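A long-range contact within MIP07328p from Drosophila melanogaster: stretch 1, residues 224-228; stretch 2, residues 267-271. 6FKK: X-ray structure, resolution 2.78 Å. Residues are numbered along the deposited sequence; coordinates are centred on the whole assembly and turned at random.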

ATOM      1  N   ALA A 224       5.098 -10.345 -19.423  1.00 92.39           N
ATOM      2  CA  ALA A 224       4.241 -10.669 -18.295  1.00 68.92           C
ATOM      3  C   ALA A 224       4.650  -9.828 -17.096  1.00 62.96           C
ATOM      4  O   ALA A 224       5.843  -9.688 -16.804  1.00 81.88           O
ATOM      5  CB  ALA A 224       4.336 -12.153 -17.940  1.00 53.09           C
ATOM      6  N   VAL A 225       3.666  -9.275 -16.404  1.00 52.43           N
ATOM      7  CA  VAL A 225       3.921  -8.464 -15.222  1.00 40.61           C
ATOM      8  C   VAL A 225       3.863  -9.356 -13.990  1.00 53.46           C
ATOM      9  O   VAL A 225       2.917 -10.135 -13.820  1.00 63.49           O
ATOM     10  CB  VAL A 225       2.913  -7.310 -15.115  1.00 46.11           C
ATOM     11  CG1 VAL A 225       3.213  -6.464 -13.893  1.00 58.82           C
ATOM     12  CG2 VAL A 225       2.948  -6.462 -16.372  1.00 50.81           C
ATOM     13  N   TYR A 226       4.877  -9.248 -13.135  1.00 53.36           N
ATOM     14  CA  TYR A 226       4.911  -9.932 -11.852  1.00 41.03           C
ATOM     15  C   TYR A 226       5.037  -8.907 -10.733  1.00 41.58           C
ATOM     16  O   TYR A 226       5.614  -7.831 -10.915  1.00 50.49           O
ATOM     17  CB  TYR A 226       6.077 -10.930 -11.769  1.00 36.73           C
ATOM     18  CG  TYR A 226       5.903 -12.179 -12.608  1.00 54.16           C
ATOM     19  CD1 TYR A 226       4.652 -12.562 -13.073  1.00 63.94           C
ATOM     20  CD2 TYR A 226       6.991 -12.978 -12.927  1.00 57.36           C
ATOM     21  CE1 TYR A 226       4.492 -13.703 -13.840  1.00 65.49           C
ATOM     22  CE2 TYR A 226       6.841 -14.121 -13.692  1.00 68.92           C
ATOM     23  CZ  TYR A 226       5.590 -14.479 -14.146  1.00 69.53           C
ATOM     24  OH  TYR A 226       5.438 -15.617 -14.908  1.00 74.40           O
ATOM     25  N   SER A 227       4.490  -9.249  -9.570  1.00 33.04           N
ATOM     26  CA  SER A 227       4.570  -8.401  -8.391  1.00 38.44           C
ATOM     27  C   SER A 227       5.725  -8.858  -7.510  1.00 42.65           C
ATOM     28  O   SER A 227       5.919 -10.057  -7.294  1.00 47.16           O
ATOM     29  CB  SER A 227       3.260  -8.433  -7.605  1.00 48.25           C
ATOM     30  OG  SER A 227       2.176  -8.011  -8.413  1.00 42.62           O
ATOM     31  N   ARG A 228       6.493  -7.895  -7.002  1.00 33.15           N
ATOM     32  CA  ARG A 228       7.717  -8.188  -6.273  1.00 31.11           C
ATOM     33  C   ARG A 228       7.743  -7.447  -4.945  1.00 42.62           C
ATOM     34  O   ARG A 228       7.125  -6.390  -4.786  1.00 48.06           O
ATOM     35  CB  ARG A 228       8.967  -7.790  -7.072  1.00 32.91           C
ATOM     36  CG  ARG A 228       8.956  -8.180  -8.539  1.00 44.88           C
ATOM     37  CD  ARG A 228       9.323  -9.635  -8.751  1.00 33.72           C
ATOM     38  NE  ARG A 228       9.820  -9.856 -10.105  1.00 40.66           N
ATOM     39  CZ  ARG A 228      10.112 -11.050 -10.610  1.00 54.64           C
ATOM     40  NH1 ARG A 228       9.951 -12.138  -9.870  1.00 43.09           N
ATOM     41  NH2 ARG A 228      10.561 -11.156 -11.853  1.00 71.66           N
TER
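Stretch 2, residues 267-271: FDEIQ

Stretch 2 lies beside stretch 1 with its chain running in broadly the same sense, though far from strictly parallel. Residues 225-228 form an extended strand, and residues 269-271 begin a second one; both continue later in the chain. Their N-to-C directions differ by 53°, and their axes come no closer than 5.9 Å. The register is set by two pairs: Tyr-226 CA lies 5.1 Å from Asp-268 CA, and Ser-227 CA lies 5.6 Å from Glu-269 CA. Asp-268 precedes the second strand and has a different backbone conformation, with phi and psi of -98° and -6°, whereas Glu-269 and Ile-270 adopt the extended angles of a strand.

The contact is built round Asp-268, Ser-227 and Val-225, the three residues with the most surface covered by the opposing stretch. Ser-227 supplies its polar link. Its CA-to-CB bond points toward stretch 2, and with chi1 in the m well its hydroxyl meets the backbone of stretch 2 at two points. Ser-227 OG donates a hydrogen bond to Asp-268 O at 2.6 Å and accepts one from Ile-270 N at 2.8 Å, the latter with an N-H...O angle of 137°. A serine suits this place because its side chain is short and its single oxygen can donate and accept at once. The hydroxyl thus bridges a carbonyl and an amide two residues apart, and it does so where the backbones themselves form no hydrogen bond: Ser-227 N is 3.2 Å from Asp-268 O, but the angle is poor.

Asp-268 has the largest covered area of all, 75 Å². Its CA-to-CB bond points sideways, and Asp-268 CB packs 3.2 Å from Val-225 O. Farther out, the carboxylate approaches the aromatic ring of Tyr-226, with Asp-268 OD2 4.0 Å from Tyr-226 CE1. The oxygen sits at the ring edge, near its plane, where the slightly positive C-H periphery is a more congenial neighbour for a negative charge than the electron-rich face would be. Tyr-226 reaches this position although its CA-to-CB bond points away from stretch 2; the end of its side chain comes nearer. The other carboxylate oxygen, Asp-268 OD1, is hydrogen-bonded elsewhere in the structure.

Val-225 points its CA-to-CB bond toward stretch 2 and has its chi1 in the t well. Its branched side chain, compact and well suited to a strand, meets Glu-269, with Val-225 CG2 3.4 Å from Glu-269 OE2. Glu-269 starts out away from stretch 1, but its long side chain brings the carboxylate back; the methyl group offers it van der Waals contact but no polar partner. Ile-270, buried and directed toward stretch 1, sets its branched carbon against the serine, with Ile-270 CB 3.4 Å from Ser-227 OG, so that apolar bulk adjoins the hydrogen-bonded hydroxyl.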

ATOM      1  N   PHE A 267      -3.211 -13.509  -9.557  1.00 51.95           N
ATOM      2  CA  PHE A 267      -3.405 -12.063  -9.625  1.00 44.54           C
ATOM      3  C   PHE A 267      -2.007 -11.459  -9.537  1.00 48.19           C
ATOM      4  O   PHE A 267      -1.450 -11.315  -8.445  1.00 51.80           O
ATOM      5  CB  PHE A 267      -4.312 -11.567  -8.502  1.00 38.83           C
ATOM      6  CG  PHE A 267      -5.665 -12.224  -8.466  1.00 45.22           C
ATOM      7  CD1 PHE A 267      -5.842 -13.444  -7.834  1.00 41.67           C
ATOM      8  CD2 PHE A 267      -6.767 -11.608  -9.041  1.00 36.43           C
ATOM      9  CE1 PHE A 267      -7.085 -14.046  -7.789  1.00 37.30           C
ATOM     10  CE2 PHE A 267      -8.014 -12.208  -9.000  1.00 39.79           C
ATOM     11  CZ  PHE A 267      -8.172 -13.428  -8.373  1.00 37.97           C
ATOM     12  N   ASP A 268      -1.434 -11.114 -10.690  1.00 42.11           N
ATOM     13  CA  ASP A 268      -0.007 -10.839 -10.785  1.00 35.05           C
ATOM     14  C   ASP A 268       0.355  -9.359 -10.732  1.00 41.80           C
ATOM     15  O   ASP A 268       1.547  -9.038 -10.700  1.00 48.18           O
ATOM     16  CB  ASP A 268       0.557 -11.440 -12.076  1.00 48.01           C
ATOM     17  CG  ASP A 268       0.779 -12.934 -11.976  1.00 51.55           C
ATOM     18  OD1 ASP A 268       1.147 -13.406 -10.879  1.00 55.50           O
ATOM     19  OD2 ASP A 268       0.589 -13.634 -12.995  1.00 53.35           O
ATOM     20  N   GLU A 269      -0.621  -8.455 -10.725  1.00 42.92           N
ATOM     21  CA  GLU A 269      -0.349  -7.019 -10.779  1.00 37.05           C
ATOM     22  C   GLU A 269      -0.819  -6.367  -9.482  1.00 44.91           C
ATOM     23  O   GLU A 269      -2.007  -6.069  -9.322  1.00 48.76           O
ATOM     24  CB  GLU A 269      -1.014  -6.386 -11.998  1.00 47.86           C
ATOM     25  CG  GLU A 269      -0.453  -6.881 -13.323  1.00 60.77           C
ATOM     26  CD  GLU A 269      -0.953  -6.080 -14.508  1.00 90.60           C
ATOM     27  OE1 GLU A 269      -1.918  -5.304 -14.342  1.00101.35           O
ATOM     28  OE2 GLU A 269      -0.376  -6.224 -15.606  1.00 98.82           O
ATOM     29  N   ILE A 270       0.120  -6.137  -8.564  1.00 35.50           N
ATOM     30  CA  ILE A 270      -0.205  -5.475  -7.308  1.00 34.68           C
ATOM     31  C   ILE A 270      -0.574  -4.021  -7.579  1.00 40.84           C
ATOM     32  O   ILE A 270      -0.067  -3.387  -8.515  1.00 51.81           O
ATOM     33  CB  ILE A 270       0.974  -5.591  -6.324  1.00 30.20           C
ATOM     34  CG1 ILE A 270       0.548  -5.187  -4.913  1.00 40.43           C
ATOM     35  CG2 ILE A 270       2.151  -4.749  -6.788  1.00 30.45           C
ATOM     36  CD1 ILE A 270       1.571  -5.542  -3.860  1.00 29.09           C
ATOM     37  N   GLN A 271      -1.482  -3.487  -6.763  1.00 45.51           N
ATOM     38  CA  GLN A 271      -2.034  -2.162  -7.019  1.00 44.89           C
ATOM     39  C   GLN A 271      -1.898  -1.248  -5.809  1.00 45.59           C
ATOM     40  O   GLN A 271      -1.761  -0.030  -5.963  1.00 59.90           O
ATOM     41  CB  GLN A 271      -3.504  -2.269  -7.432  1.00 41.84           C
ATOM     42  CG  GLN A 271      -3.737  -3.005  -8.742  1.00 45.88           C
ATOM     43  CD  GLN A 271      -3.212  -2.241  -9.940  1.00 50.79           C
ATOM     44  OE1 GLN A 271      -3.227  -1.010  -9.960  1.00 46.28           O
ATOM     45  NE2 GLN A 271      -2.739  -2.968 -10.945  1.00 62.27           N
TER